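PTS system, nitrogen regulatory IIA protein (Neisseria meningitidis, PDB 2A0J) probably transfers phosphoryl groups as a IIA component of the phosphotransferase system and takes part in nitrogen regulation, possibly also activating a protein kinase. Local coordinates at residues Leu54-Leu59 and Val87-Pro92; Ala64-Arg69 and Ile100-Val105. All coordinates share one frame; numbering follows the deposited sequence.

Contact 1. Residues Leu54-Leu59 and Val87-Pro92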
loop_
_atom_site.group_PDB
_atom_site.type_symbol
_atom_site.label_atom_id
_atom_site.label_comp_id
_atom_site.label_asym_id
_atom_site.label_seq_id
_atom_site.Cartn_x
_atom_site.Cartn_y
_atom_site.Cartn_z
ATOM N N LEU A 54 14.448 -6.523 2.174
ATOM C CA LEU A 54 15.165 -6.002 3.326
ATOM C C LEU A 54 14.437 -6.306 4.626
ATOM O O LEU A 54 15.037 -6.296 5.694
ATOM C CB LEU A 54 15.353 -4.491 3.196
ATOM C CG LEU A 54 16.090 -3.948 1.972
ATOM C CD1 LEU A 54 16.458 -2.500 2.249
ATOM C CD2 LEU A 54 17.348 -4.768 1.683
ATOM N N GLY A 55 13.137 -6.571 4.529
ATOM C CA GLY A 55 12.350 -6.874 5.709
ATOM C C GLY A 55 10.904 -6.432 5.561
ATOM O O GLY A 55 10.612 -5.475 4.844
ATOM N N SER A 56 10.005 -7.129 6.252
ATOM C CA SER A 56 8.579 -6.835 6.206
ATOM C C SER A 56 8.224 -5.369 6.419
ATOM O O SER A 56 8.714 -4.713 7.344
ATOM C CB SER A 56 7.830 -7.675 7.243
ATOM O OG SER A 56 6.427 -7.490 7.124
ATOM N N THR A 57 7.350 -4.867 5.552
ATOM C CA THR A 57 6.899 -3.490 5.632
ATOM C C THR A 57 5.630 -3.438 6.453
ATOM O O THR A 57 4.901 -2.455 6.419
ATOM C CB THR A 57 6.652 -2.890 4.229
ATOM O OG1 THR A 57 5.924 -3.824 3.415
ATOM C CG2 THR A 57 7.979 -2.573 3.565
ATOM N N GLY A 58 5.378 -4.518 7.189
ATOM C CA GLY A 58 4.218 -4.585 8.057
ATOM C C GLY A 58 4.475 -3.706 9.267
ATOM O O GLY A 58 5.562 -3.736 9.844
ATOM N N LEU A 59 3.481 -2.913 9.651
ATOM C CA LEU A 59 3.621 -2.010 10.791
ATOM C C LEU A 59 3.133 -2.654 12.077
ATOM O O LEU A 59 3.338 -2.121 13.165
ATOM C CB LEU A 59 2.822 -0.729 10.544
ATOM C CG LEU A 59 3.214 0.146 9.352
ATOM C CD1 LEU A 59 2.183 1.249 9.185
ATOM C CD2 LEU A 59 4.599 0.731 9.572
ATOM N N VAL A 87 -3.527 -12.119 5.465
ATOM C CA VAL A 87 -2.406 -12.722 4.746
ATOM C C VAL A 87 -1.130 -12.688 5.573
ATOM O O VAL A 87 -0.798 -11.661 6.165
ATOM C CB VAL A 87 -2.158 -11.983 3.400
ATOM C CG1 VAL A 87 -0.779 -12.313 2.847
ATOM C CG2 VAL A 87 -3.223 -12.376 2.397
ATOM N N GLY A 88 -0.431 -13.822 5.621
ATOM C CA GLY A 88 0.822 -13.904 6.363
ATOM C C GLY A 88 1.788 -12.933 5.721
ATOM O O GLY A 88 2.209 -13.136 4.586
ATOM N N PHE A 89 2.132 -11.876 6.445
ATOM C CA PHE A 89 3.007 -10.834 5.924
ATOM C C PHE A 89 4.380 -10.799 6.578
ATOM O O PHE A 89 5.153 -9.871 6.337
ATOM C CB PHE A 89 2.342 -9.471 6.126
ATOM C CG PHE A 89 2.489 -8.541 4.961
ATOM C CD1 PHE A 89 1.703 -8.704 3.822
ATOM C CD2 PHE A 89 3.415 -7.498 4.996
ATOM C CE1 PHE A 89 1.839 -7.835 2.728
ATOM C CE2 PHE A 89 3.565 -6.626 3.909
ATOM C CZ PHE A 89 2.778 -6.792 2.776
ATOM N N ASP A 90 4.684 -11.790 7.408
ATOM C CA ASP A 90 5.971 -11.828 8.087
ATOM C C ASP A 90 6.111 -10.560 8.935
ATOM O O ASP A 90 7.215 -10.087 9.195
ATOM C CB ASP A 90 7.108 -11.916 7.061
ATOM C CG ASP A 90 6.876 -13.013 6.014
ATOM O OD1 ASP A 90 6.159 -12.763 5.017
ATOM O OD2 ASP A 90 7.397 -14.137 6.196
ATOM N N ALA A 91 4.967 -10.027 9.363
ATOM C CA ALA A 91 4.899 -8.812 10.174
ATOM C C ALA A 91 5.720 -8.850 11.466
ATOM O O ALA A 91 6.044 -9.922 11.981
ATOM C CB ALA A 91 3.447 -8.503 10.504
ATOM N N PRO A 92 6.049 -7.663 12.012
ATOM C CA PRO A 92 6.830 -7.488 13.244
ATOM C C PRO A 92 6.207 -8.068 14.519
ATOM O O PRO A 92 6.921 -8.310 15.494
ATOM C CB PRO A 92 7.003 -5.967 13.335
ATOM C CG PRO A 92 6.938 -5.527 11.926
ATOM C CD PRO A 92 5.802 -6.355 11.379
#
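With its OG anti to the backbone N (chi1 -175°), Ser56 reaches out of its own loop to the main chain of Phe89. The OG hydroxyl donates to Phe89 O over 2.8 Å, with a C=O...OG angle of 150° and the donor tilted 29° from the carbonyl plane. The same oxygen also accepts a hydrogen from Gly58 N, at 3.2 Å. This is an ST turn, and it leaves the serine both receiving within its own loop and giving to the other, which fixes the rotation of the hydroxyl. Phe89 O has a second donor in Lys22 NZ, and the lysine also makes a cation-pi contact with the Phe89 ring, so the start of helix 22-33 is drawn into the join.

The join ties the loop between helix 41-52 and strand 63-70 to the loop that precedes strand 97-106. Gly55, with its positive phi, turns the chain out of helical geometry and sends Ser56 across. Further along, the backbones come close at Gly58, whose CA is 4.8 Å from Ala91 CA. Gly58 has no side chain to hold the two loops apart, and the Pro92 ring settles against its carbonyl, CD being 3.0 Å from Gly58 O.

Beside the serine, the Phe89 ring turns an edge to residues 54-59. Thr57 OG1 lies in the ring plane, 3.7 Å from Phe89 CE2, but its hydrogen bond is to Glu52 OE1 on helix 41-52. The aromatic ring is buried, touching Leu25 and Phe26 of helix 22-33 as well as Pro66 of strand 63-70, whereas Asp90 and Pro92 lie toward the solvent.

Contact 2. Residues Ala64-Arg69 and Ile100-Val105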
loop_
_atom_site.group_PDB
_atom_site.type_symbol
_atom_site.label_atom_id
_atom_site.label_comp_id
_atom_site.label_asym_id
_atom_site.label_seq_id
_atom_site.Cartn_x
_atom_site.Cartn_y
_atom_site.Cartn_z
ATOM N N ALA A 64 0.148 -2.808 6.792
ATOM C CA ALA A 64 1.436 -2.844 6.106
ATOM C C ALA A 64 1.504 -1.713 5.078
ATOM O O ALA A 64 0.473 -1.203 4.620
ATOM C CB ALA A 64 1.635 -4.200 5.421
ATOM N N ILE A 65 2.722 -1.329 4.715
ATOM C CA ILE A 65 2.945 -0.258 3.751
ATOM C C ILE A 65 4.066 -0.597 2.779
ATOM O O ILE A 65 5.149 -0.024 2.850
ATOM C CB ILE A 65 3.314 1.068 4.458
ATOM C CG1 ILE A 65 4.399 0.809 5.514
ATOM C CG2 ILE A 65 2.076 1.696 5.080
ATOM C CD1 ILE A 65 5.029 2.063 6.088
ATOM N N PRO A 66 3.823 -1.540 1.855
ATOM C CA PRO A 66 4.879 -1.892 0.900
ATOM C C PRO A 66 5.190 -0.663 0.043
ATOM O O PRO A 66 4.279 0.076 -0.334
ATOM C CB PRO A 66 4.245 -3.020 0.071
ATOM C CG PRO A 66 3.136 -3.544 0.931
ATOM C CD PRO A 66 2.593 -2.309 1.595
ATOM N N HIS A 67 6.460 -0.433 -0.268
ATOM C CA HIS A 67 6.811 0.720 -1.096
ATOM C C HIS A 67 8.122 0.538 -1.874
ATOM O O HIS A 67 8.922 -0.349 -1.566
ATOM C CB HIS A 67 6.881 1.989 -0.231
ATOM C CG HIS A 67 7.803 1.878 0.944
ATOM N ND1 HIS A 67 7.435 1.276 2.128
ATOM C CD2 HIS A 67 9.088 2.276 1.110
ATOM C CE1 HIS A 67 8.451 1.309 2.972
ATOM N NE2 HIS A 67 9.467 1.911 2.377
ATOM N N GLY A 68 8.332 1.385 -2.880
ATOM C CA GLY A 68 9.535 1.306 -3.691
ATOM C C GLY A 68 9.791 2.554 -4.523
ATOM O O GLY A 68 8.874 3.315 -4.825
ATOM N N ARG A 69 11.050 2.767 -4.894
ATOM C CA ARG A 69 11.428 3.928 -5.680
ATOM C C ARG A 69 12.031 3.476 -7.009
ATOM O O ARG A 69 12.474 2.339 -7.147
ATOM C CB ARG A 69 12.451 4.772 -4.910
ATOM C CG ARG A 69 12.152 4.926 -3.420
ATOM C CD ARG A 69 13.216 5.755 -2.702
ATOM N NE ARG A 69 13.277 5.459 -1.269
ATOM C CZ ARG A 69 12.339 5.775 -0.378
ATOM N NH1 ARG A 69 11.237 6.414 -0.749
ATOM N NH2 ARG A 69 12.501 5.446 0.898
ATOM N N ILE A 100 -3.583 -3.164 3.261
ATOM C CA ILE A 100 -2.329 -2.882 2.569
ATOM C C ILE A 100 -2.314 -1.586 1.743
ATOM O O ILE A 100 -3.121 -1.407 0.829
ATOM C CB ILE A 100 -1.933 -4.068 1.614
ATOM C CG1 ILE A 100 -1.979 -5.406 2.364
ATOM C CG2 ILE A 100 -0.525 -3.854 1.058
ATOM C CD1 ILE A 100 -3.365 -6.002 2.505
ATOM N N PHE A 101 -1.391 -0.684 2.073
ATOM C CA PHE A 101 -1.243 0.561 1.323
ATOM C C PHE A 101 0.109 0.508 0.584
ATOM O O PHE A 101 1.164 0.433 1.213
ATOM C CB PHE A 101 -1.298 1.779 2.261
ATOM C CG PHE A 101 -1.419 3.095 1.534
ATOM C CD1 PHE A 101 -0.355 3.596 0.782
ATOM C CD2 PHE A 101 -2.614 3.807 1.555
ATOM C CE1 PHE A 101 -0.481 4.784 0.056
ATOM C CE2 PHE A 101 -2.754 5.000 0.831
ATOM C CZ PHE A 101 -1.686 5.487 0.080
ATOM N N ILE A 102 0.070 0.527 -0.749
ATOM C CA ILE A 102 1.296 0.471 -1.549
ATOM C C ILE A 102 1.642 1.840 -2.099
ATOM O O ILE A 102 0.765 2.572 -2.542
ATOM C CB ILE A 102 1.173 -0.487 -2.757
ATOM C CG1 ILE A 102 0.559 -1.821 -2.329
ATOM C CG2 ILE A 102 2.545 -0.713 -3.372
ATOM C CD1 ILE A 102 -0.965 -1.796 -2.214
ATOM N N LEU A 103 2.925 2.181 -2.071
ATOM C CA LEU A 103 3.386 3.468 -2.576
ATOM C C LEU A 103 4.616 3.348 -3.470
ATOM O O LEU A 103 5.613 2.742 -3.079
ATOM C CB LEU A 103 3.725 4.406 -1.417
ATOM C CG LEU A 103 4.198 5.791 -1.878
ATOM C CD1 LEU A 103 3.042 6.510 -2.558
ATOM C CD2 LEU A 103 4.707 6.606 -0.709
ATOM N N LEU A 104 4.532 3.928 -4.666
ATOM C CA LEU A 104 5.645 3.942 -5.623
ATOM C C LEU A 104 6.075 5.408 -5.789
ATOM O O LEU A 104 5.287 6.248 -6.231
ATOM C CB LEU A 104 5.209 3.393 -6.980
ATOM C CG LEU A 104 5.890 2.140 -7.522
ATOM C CD1 LEU A 104 5.539 2.033 -9.005
ATOM C CD2 LEU A 104 7.409 2.203 -7.335
ATOM N N VAL A 105 7.322 5.716 -5.450
ATOM C CA VAL A 105 7.788 7.091 -5.545
ATOM C C VAL A 105 8.965 7.329 -6.485
ATOM O O VAL A 105 9.780 6.437 -6.728
ATOM C CB VAL A 105 8.170 7.627 -4.140
ATOM C CG1 VAL A 105 6.958 7.579 -3.228
ATOM C CG2 VAL A 105 9.306 6.797 -3.538
#
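Pro66 sets CD and CG of its ring against Ile100, CD sitting 3.5 Å from Ile100 CG2, and the two side chains cross at about a right angle in the interior of this parallel pairing. Ile100 goes on to meet Leu25 of helix 22-33, while Ile102 meets Leu33 of the same helix and Leu48 of helix 41-52. On the main chain, Phe101 N donates to Ala64 O almost straight. Pro66 has no N-H to give Phe101 O, which meets Pro66 CD at 3.1 Å and takes a CA-H...O contact from Ile65 CA. Regular pairing resumes beyond the proline: Leu103 N bonds to Pro66 O at 3.0 Å, Gly68 N to Leu103 O, and Val105 N to Gly68 O at 2.9 Å. The CD2 branch of Leu104 comes close to Gly68 O.

The solvent side is Arg69, which is exposed and runs alongside Val105, both pointing the same way; Arg69 CG is 3.4 Å from Val105 CG2, and that methyl also lies at the edge of the guanidinium. No polar bond joins this pair of side chains.

His67 stands between the two regimes. Its CB rests 4.1 Å from Leu103 CB, while the ring leads away from the neighbouring strand. With CG between the backbone N and the carbonyl carbon (chi1 55°), the ring swings back along its own chain, and ND1 donates to Ile65 O over 2.7 Å, nearly straight (169°) and in the ring plane. That bond fixes the ring's rotation and uses ND1, leaving NE2 on the far side. The run Ala64-Ile65-Pro66-His67-Gly68 matches the histidine signature of type 2 EIIA domains, whose histidine carries the phosphoryl group, and His67 is thus probably the phosphorylated residue, presented at the edge strand of the central mixed sheet.

The centres of the two contacts lie 12 Å apart, and their segments alternate along the chain: 54-59, 64-69, 87-92, 100-105. Strand 63-70 follows shortly after the first loop of contact 1, and strand 97-106 shortly after its other loop, so contact 1 joins the approaches to the strands that contact 2 pairs. They also touch directly. Thr57 O probably accepts a hydrogen bond from Ile65 N, and Phe89 packs on Ala64 with CE2 3.4 Å from Ala64 CB. Helices 22-33 and 41-52 border both. The loops of contact 1 therefore pack beside the outermost strand that carries the probable phosphorylation site, next to the residues preceding His67.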